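Local coordinates for UPF0678 fatty acid-binding protein-like protein ERS007657_00996 (Mycobacterium tuberculosis, PDB 6R3W) that binds one heme b in an antiparallel beta-barrel and probably isomerises peroxynitrite to nitrate, detoxifying reactive nitrogen and oxygen species, at residues Q10-L15 with L71-P76; R130-R133 with E138-Y141. One frame throughout, in Å; residues are numbered along the deposited sequence.

Contact 1 (Q10-L15 with L71-P76)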
ATOM      1  N   GLN A  10      11.009 -12.259   8.753  1.00  9.90           N
ATOM      2  CA  GLN A  10      10.573 -12.559  10.150  1.00 10.01           C
ATOM      3  C   GLN A  10       9.821 -11.356  10.760  1.00  9.72           C
ATOM      4  O   GLN A  10       8.749 -11.568  11.363  1.00 10.26           O
ATOM      5  CB  GLN A  10      11.793 -12.960  10.987  1.00 12.15           C
ATOM      6  CG  GLN A  10      11.481 -13.310  12.436  1.00 13.02           C
ATOM      7  CD  GLN A  10      10.596 -14.523  12.610  1.00 15.08           C
ATOM      8  OE1 GLN A  10      10.599 -15.468  11.796  1.00 16.22           O
ATOM      9  NE2 GLN A  10       9.924 -14.578  13.752  1.00 15.86           N
ATOM     10  N   ALA A  11      10.382 -10.172  10.688  1.00  9.55           N
ATOM     11  CA  ALA A  11       9.774  -8.993  11.346  1.00  9.66           C
ATOM     12  C   ALA A  11       8.367  -8.741  10.788  1.00  9.90           C
ATOM     13  O   ALA A  11       7.555  -8.131  11.491  1.00 10.41           O
ATOM     14  CB  ALA A  11      10.647  -7.777  11.164  1.00 10.32           C
ATOM     15  N   LEU A  12       8.159  -9.046   9.516  1.00  9.73           N
ATOM     16  CA  LEU A  12       6.905  -8.715   8.803  1.00  9.83           C
ATOM     17  C   LEU A  12       5.924  -9.897   8.827  1.00  9.77           C
ATOM     18  O   LEU A  12       4.856  -9.788   8.205  1.00 11.35           O
ATOM     19  CB  LEU A  12       7.212  -8.273   7.379  1.00  9.84           C
ATOM     20  CG  LEU A  12       8.115  -7.036   7.261  1.00 10.82           C
ATOM     21  CD1 LEU A  12       8.258  -6.610   5.825  1.00 12.89           C
ATOM     22  CD2 LEU A  12       7.583  -5.881   8.100  1.00 11.59           C
ATOM     23  N   SER A  13       6.221 -10.956   9.585  1.00 10.01           N
ATOM     24  CA  SER A  13       5.301 -12.117   9.637  1.00 12.86           C
ATOM     25  C   SER A  13       3.893 -11.690  10.072  1.00 11.42           C
ATOM     26  O   SER A  13       2.915 -12.257   9.568  1.00 11.95           O
ATOM     27  CB  SER A  13       5.869 -13.262  10.472  1.00 14.74           C
ATOM     28  OG  SER A  13       5.924 -12.953  11.862  1.00 16.25           O
ATOM     29  N   PRO A  14       3.704 -10.666  10.947  1.00 11.24           N
ATOM     30  CA  PRO A  14       2.341 -10.286  11.322  1.00 11.78           C
ATOM     31  C   PRO A  14       1.483  -9.767  10.146  1.00 10.33           C
ATOM     32  O   PRO A  14       0.279  -9.690  10.291  1.00 11.23           O
ATOM     33  CB  PRO A  14       2.552  -9.180  12.376  1.00 12.28           C
ATOM     34  CG  PRO A  14       3.861  -9.572  13.032  1.00 12.71           C
ATOM     35  CD  PRO A  14       4.704 -10.034  11.853  1.00 12.39           C
ATOM     36  N   LEU A  15       2.100  -9.373   9.043  1.00 10.01           N
ATOM     37  CA  LEU A  15       1.318  -8.882   7.889  1.00  9.50           C
ATOM     38  C   LEU A  15       0.592 -10.046   7.206  1.00  9.87           C
ATOM     39  O   LEU A  15      -0.422  -9.812   6.536  1.00  9.84           O
ATOM     40  CB  LEU A  15       2.241  -8.164   6.898  1.00 10.20           C
ATOM     41  CG  LEU A  15       2.553  -6.691   7.175  1.00  9.91           C
ATOM     42  CD1 LEU A  15       3.290  -6.508   8.491  1.00 12.37           C
ATOM     43  CD2 LEU A  15       3.355  -6.106   6.016  1.00 11.86           C
ATOM     44  N   LEU A  71       6.066  -6.984  -1.786  1.00  7.43           N
ATOM     45  CA  LEU A  71       6.820  -6.241  -0.766  1.00  8.29           C
ATOM     46  C   LEU A  71       8.106  -7.016  -0.498  1.00  7.85           C
ATOM     47  O   LEU A  71       8.059  -8.058   0.147  1.00  9.62           O
ATOM     48  CB  LEU A  71       5.954  -6.070   0.479  1.00  8.30           C
ATOM     49  CG  LEU A  71       6.552  -5.200   1.588  1.00  9.96           C
ATOM     50  CD1 LEU A  71       6.900  -3.805   1.107  1.00 11.81           C
ATOM     51  CD2 LEU A  71       5.608  -5.118   2.763  1.00 12.07           C
ATOM     52  N   ARG A  72       9.205  -6.529  -1.038  1.00  8.56           N
ATOM     53  CA  ARG A  72      10.538  -7.148  -0.910  1.00  8.47           C
ATOM     54  C   ARG A  72      11.212  -6.601   0.344  1.00  7.80           C
ATOM     55  O   ARG A  72      11.134  -5.388   0.602  1.00  8.33           O
ATOM     56  CB  ARG A  72      11.401  -6.802  -2.128  1.00  8.98           C
ATOM     57  CG  ARG A  72      10.929  -7.434  -3.420  1.00  9.91           C
ATOM     58  CD  ARG A  72      11.380  -6.711  -4.684  1.00 10.01           C
ATOM     59  NE  ARG A  72      12.783  -6.325  -4.675  1.00 10.95           N
ATOM     60  CZ  ARG A  72      13.807  -7.078  -5.067  1.00  9.82           C
ATOM     61  NH1 ARG A  72      13.633  -8.349  -5.429  1.00 11.29           N
ATOM     62  NH2 ARG A  72      15.016  -6.564  -5.036  1.00 12.10           N
ATOM     63  N   VAL A  73      11.957  -7.443   1.032  1.00  8.34           N
ATOM     64  CA  VAL A  73      12.882  -6.968   2.077  1.00  8.72           C
ATOM     65  C   VAL A  73      14.286  -6.892   1.468  1.00  9.51           C
ATOM     66  O   VAL A  73      14.809  -7.919   1.025  1.00 10.60           O
ATOM     67  CB  VAL A  73      12.800  -7.848   3.334  1.00  9.03           C
ATOM     68  CG1 VAL A  73      13.920  -7.529   4.306  1.00  9.65           C
ATOM     69  CG2 VAL A  73      11.454  -7.692   4.007  1.00 10.64           C
ATOM     70  N   CYS A  74      14.832  -5.674   1.406  1.00  9.59           N
ATOM     71  CA  CYS A  74      16.150  -5.360   0.797  1.00 10.45           C
ATOM     72  C   CYS A  74      17.202  -5.377   1.919  1.00 10.50           C
ATOM     73  O   CYS A  74      17.843  -4.335   2.187  1.00 11.26           O
ATOM     74  CB  CYS A  74      16.109  -4.047  -0.029  1.00 10.65           C
ATOM     75  SG  CYS A  74      14.948  -2.775   0.587  1.00  9.46           S
ATOM     76  N   ARG A  75      17.344  -6.543   2.555  1.00 10.62           N
ATOM     77  CA  ARG A  75      18.003  -6.780   3.867  1.00 10.50           C
ATOM     78  C   ARG A  75      17.076  -6.307   4.967  1.00  9.71           C
ATOM     79  O   ARG A  75      16.377  -5.294   4.816  1.00 10.28           O
ATOM     80  CB  ARG A  75      19.373  -6.112   3.988  1.00 13.26           C
ATOM     81  CG  ARG A  75      20.354  -6.547   2.912  1.00 13.00           C
ATOM     82  CD  ARG A  75      21.706  -5.871   2.999  1.00 16.86           C
ATOM     83  NE  ARG A  75      22.551  -6.273   1.870  1.00 20.27           N
ATOM     84  CZ  ARG A  75      23.879  -6.268   1.878  1.00 22.68           C
ATOM     85  NH1 ARG A  75      24.533  -5.836   2.939  1.00 21.50           N
ATOM     86  NH2 ARG A  75      24.545  -6.637   0.797  1.00 29.44           N
ATOM     87  N   PRO A  76      17.019  -7.035   6.101  1.00  9.60           N
ATOM     88  CA  PRO A  76      16.150  -6.643   7.200  1.00 10.01           C
ATOM     89  C   PRO A  76      16.218  -5.142   7.501  1.00  9.42           C
ATOM     90  O   PRO A  76      17.317  -4.576   7.636  1.00 10.61           O
ATOM     91  CB  PRO A  76      16.681  -7.504   8.345  1.00 10.37           C
ATOM     92  CG  PRO A  76      17.069  -8.789   7.637  1.00 10.23           C
ATOM     93  CD  PRO A  76      17.674  -8.327   6.331  1.00 10.32           C
TER
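Leu12 reaches across to Val73 and Leu71, joining a 3-10 turn to the end of strand 63-73 by methyl contacts alone. Its CB leaves the turn toward the strand, and CG lies beside the backbone N (chi1 -60°). From CG the chain divides. CD1 continues the line from CA (chi2 -175°), and this full extension brings it within 3.8 Å of Val73 CG2, the closest approach between the segments; Leu71 CD2 lies a little farther from the same Leu12 CD1, at 4.3 Å. The other branch, Leu12 CD2, turns back along its own segment to lie 4.4 Å from Leu15 CD1. Leu15 adds a second point of contact: its CD2 meets Leu71 CD2 at 4.1 Å, the two side chains crossing nearly at right angles. The turn that presents both leucines is held by the Leu15 N to Leu12 O hydrogen bond of 2.9 Å. Nearby, Leu15 O accepts from Trp19 NE1 and Pro14 O from Arg162 NH2, in keeping with the calycin signature in which a tryptophan of the first strand and an arginine of the last secure an N-terminal 3-10 turn. Tyr97 and Ile104 extend the apolar layer. With no hydrogen bond crossing between 10-15 and 71-76, the fit here depends on shape and on excluding water, while polar anchoring of the turn comes from other strands.

Contact 2 (R130-R133 with E138-Y141)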
ATOM      1  N   ARG A 130       3.709   6.283   1.239  1.00  6.47           N
ATOM      2  CA  ARG A 130       2.855   5.423   2.087  1.00  7.16           C
ATOM      3  C   ARG A 130       3.429   5.338   3.504  1.00  7.68           C
ATOM      4  O   ARG A 130       4.634   5.079   3.667  1.00  8.27           O
ATOM      5  CB  ARG A 130       2.736   4.037   1.464  1.00  9.18           C
ATOM      6  CG  ARG A 130       1.916   4.004   0.180  1.00  8.63           C
ATOM      7  CD  ARG A 130       1.989   2.644  -0.475  1.00  9.64           C
ATOM      8  NE  ARG A 130       1.456   2.655  -1.825  1.00  8.95           N
ATOM      9  CZ  ARG A 130       0.388   1.990  -2.236  1.00  8.25           C
ATOM     10  NH1 ARG A 130      -0.339   1.258  -1.399  1.00  9.98           N
ATOM     11  NH2 ARG A 130       0.022   2.080  -3.491  1.00  7.61           N
ATOM     12  N   SER A 131       2.544   5.468   4.482  1.00  7.64           N
ATOM     13  CA  SER A 131       2.818   5.224   5.909  0.50  8.92           C
ATOM     14  C   SER A 131       1.868   4.127   6.405  1.00  8.27           C
ATOM     15  O   SER A 131       0.676   4.349   6.378  1.00  9.32           O
ATOM     16  CB  SER A 131       2.658   6.504   6.684  0.50 13.44           C
ATOM     17  OG  SER A 131       2.956   6.309   8.046  0.50 18.29           O
ATOM     18  N   TYR A 132       2.408   2.979   6.777  1.00  8.00           N
ATOM     19  CA  TYR A 132       1.601   1.824   7.226  0.50  9.74           C
ATOM     20  C   TYR A 132       1.929   1.560   8.711  1.00 10.96           C
ATOM     21  O   TYR A 132       3.132   1.623   9.121  1.00 10.93           O
ATOM     22  CB  TYR A 132       1.816   0.615   6.295  0.50 10.07           C
ATOM     23  CG  TYR A 132       0.985   0.604   5.019  0.50  9.24           C
ATOM     24  CD1 TYR A 132       0.055  -0.399   4.764  0.50  9.04           C
ATOM     25  CD2 TYR A 132       1.157   1.570   4.042  0.50  9.37           C
ATOM     26  CE1 TYR A 132      -0.736  -0.387   3.620  0.50  8.89           C
ATOM     27  CE2 TYR A 132       0.335   1.630   2.922  0.50  8.71           C
ATOM     28  CZ  TYR A 132      -0.596   0.634   2.693  0.50  8.19           C
ATOM     29  OH  TYR A 132      -1.350   0.675   1.556  0.50  8.52           O
ATOM     30  N   ARG A 133       0.907   1.204   9.457  1.00 10.48           N
ATOM     31  CA  ARG A 133       1.042   0.776  10.855  1.00 10.47           C
ATOM     32  C   ARG A 133       0.274  -0.525  11.038  1.00 11.04           C
ATOM     33  O   ARG A 133      -0.911  -0.558  10.717  1.00 12.10           O
ATOM     34  CB  ARG A 133       0.519   1.876  11.783  1.00 10.89           C
ATOM     35  CG  ARG A 133       0.592   1.529  13.263  1.00 14.71           C
ATOM     36  CD  ARG A 133      -0.184   2.563  14.055  1.00 17.28           C
ATOM     37  NE  ARG A 133      -0.244   2.252  15.466  1.00 22.85           N
ATOM     38  CZ  ARG A 133       0.635   2.670  16.351  1.00 20.69           C
ATOM     39  NH1 ARG A 133       1.712   3.329  15.951  1.00 25.23           N
ATOM     40  NH2 ARG A 133       0.540   2.264  17.601  1.00 26.56           N
ATOM     41  N   GLU A 138      -4.878  -4.703  13.785  1.00 10.84           N
ATOM     42  CA  GLU A 138      -5.287  -3.467  13.084  1.00 12.01           C
ATOM     43  C   GLU A 138      -4.181  -3.063  12.114  1.00 10.90           C
ATOM     44  O   GLU A 138      -3.057  -2.808  12.570  1.00 13.55           O
ATOM     45  CB  GLU A 138      -5.562  -2.374  14.108  1.00 12.60           C
ATOM     46  CG  GLU A 138      -6.015  -1.060  13.503  1.00 15.15           C
ATOM     47  CD  GLU A 138      -5.845   0.123  14.438  1.00 22.08           C
ATOM     48  OE1 GLU A 138      -6.837   0.515  15.049  1.00 28.50           O
ATOM     49  OE2 GLU A 138      -4.673   0.487  14.715  1.00 24.39           O
ATOM     50  N   LEU A 139      -4.546  -2.835  10.864  1.00 10.66           N
ATOM     51  CA  LEU A 139      -3.617  -2.286   9.855  1.00 10.57           C
ATOM     52  C   LEU A 139      -4.158  -0.949   9.396  1.00 10.41           C
ATOM     53  O   LEU A 139      -5.311  -0.902   8.955  1.00 11.92           O
ATOM     54  CB  LEU A 139      -3.492  -3.259   8.686  1.00 10.62           C
ATOM     55  CG  LEU A 139      -2.502  -2.857   7.588  1.00 11.16           C
ATOM     56  CD1 LEU A 139      -2.113  -4.082   6.778  1.00 14.07           C
ATOM     57  CD2 LEU A 139      -3.056  -1.768   6.675  1.00 12.80           C
ATOM     58  N   SER A 140      -3.407   0.119   9.614  1.00  9.52           N
ATOM     59  CA  SER A 140      -3.857   1.439   9.141  1.00  9.69           C
ATOM     60  C   SER A 140      -2.810   2.054   8.203  1.00 12.41           C
ATOM     61  O   SER A 140      -1.618   1.779   8.357  1.00 12.82           O
ATOM     62  CB  SER A 140      -4.191   2.326  10.300  1.00 12.08           C
ATOM     63  OG  SER A 140      -3.082   2.521  11.145  1.00 14.70           O
ATOM     64  N   TYR A 141      -3.231   2.933   7.338  1.00  9.31           N
ATOM     65  CA  TYR A 141      -2.268   3.602   6.461  1.00  8.22           C
ATOM     66  C   TYR A 141      -2.808   4.952   6.038  1.00  8.27           C
ATOM     67  O   TYR A 141      -4.030   5.193   6.026  1.00  8.73           O
ATOM     68  CB  TYR A 141      -1.949   2.747   5.239  1.00  8.51           C
ATOM     69  CG  TYR A 141      -3.075   2.577   4.256  1.00  8.81           C
ATOM     70  CD1 TYR A 141      -3.365   3.550   3.312  1.00  9.13           C
ATOM     71  CD2 TYR A 141      -3.868   1.436   4.280  1.00  8.71           C
ATOM     72  CE1 TYR A 141      -4.421   3.407   2.428  1.00  8.73           C
ATOM     73  CE2 TYR A 141      -4.916   1.264   3.395  1.00  9.58           C
ATOM     74  CZ  TYR A 141      -5.196   2.259   2.462  1.00  8.68           C
ATOM     75  OH  TYR A 141      -6.218   2.129   1.576  1.00  8.73           O
TER
HETATM   76  O   HOH W   1      -2.755   0.444  12.976  1.00 16.77           O
HETATM   77  O   HOH W   2      -2.893   1.712  16.429  1.00 40.81           O
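Tyr132 and Tyr141 run alongside each other in the same direction; their planes differ by only 12°, yet the offset is so large that little of one ring lies over the other. What covers the centre of the Tyr132 face is Tyr141 CB, 3.3 Å from the ring centroid and almost on the normal: a CH-pi contact. In return, Tyr132 OH sits 3.7 Å above the plane of the Tyr141 ring, over its centre. Leu139 CD2 approaches Tyr132 CD1 obliquely, at 3.9 Å. Tyr141 CG stands between its backbone N and carbonyl carbon (chi1 69°), which sets its ring alongside that of Tyr132 in the conformer described, one of two modelled for Tyr132.

Behind the rings, Arg133 and Ser140 form an antiparallel hydrogen-bonded pair, with Arg133 N to Ser140 O and Ser140 N to Arg133 O both 2.8 Å. On the face carrying Arg133 and Ser140, water bridges Arg133 and Glu138, whose charged atoms do not touch: one molecule accepts from Arg133 NE at 2.9 Å and donates to Glu138 OE2. Another water lies 2.8 Å from Ser140 OG, with Glu138 OE2 and Arg133 O also within bonding distance, though it has too few protons for every acceptor around it.

The two segments belong to the hairpin of strands 125-135 and 138-147. Backbone bonds continue the sheet from Tyr132 to Leu106 on strand 103-118 and from Tyr141 to Ala158 on strand 153-162. On the ring side, Arg130 forms salt bridges with Glu67, Glu91 and Glu93, while Tyr141 OH bonds to Glu37 and Tyr35 and its side chain comes within about 4 Å of the heme.

The two contacts show how one barrel uses different chemistry at different places. The side chains that meet in contact 1 are all buried, yet its centre lies about 14 Å from the centre of the chain, where an N-terminal turn packs against a strand end, away from the heme. The centre of contact 2 is nearer, about 8 Å from the centre of the chain, and the contact is only partly buried; it couples adjacent strands, so backbone hydrogen bonds set its register and its two faces differ, aromatic on one and hydrated on the other. Both draw on the same ten-stranded sheet, but their nearest atoms stay about 5 Å apart. Aliphatic fit thus joins turn to barrel, while strand pairing builds the wall beside the heme.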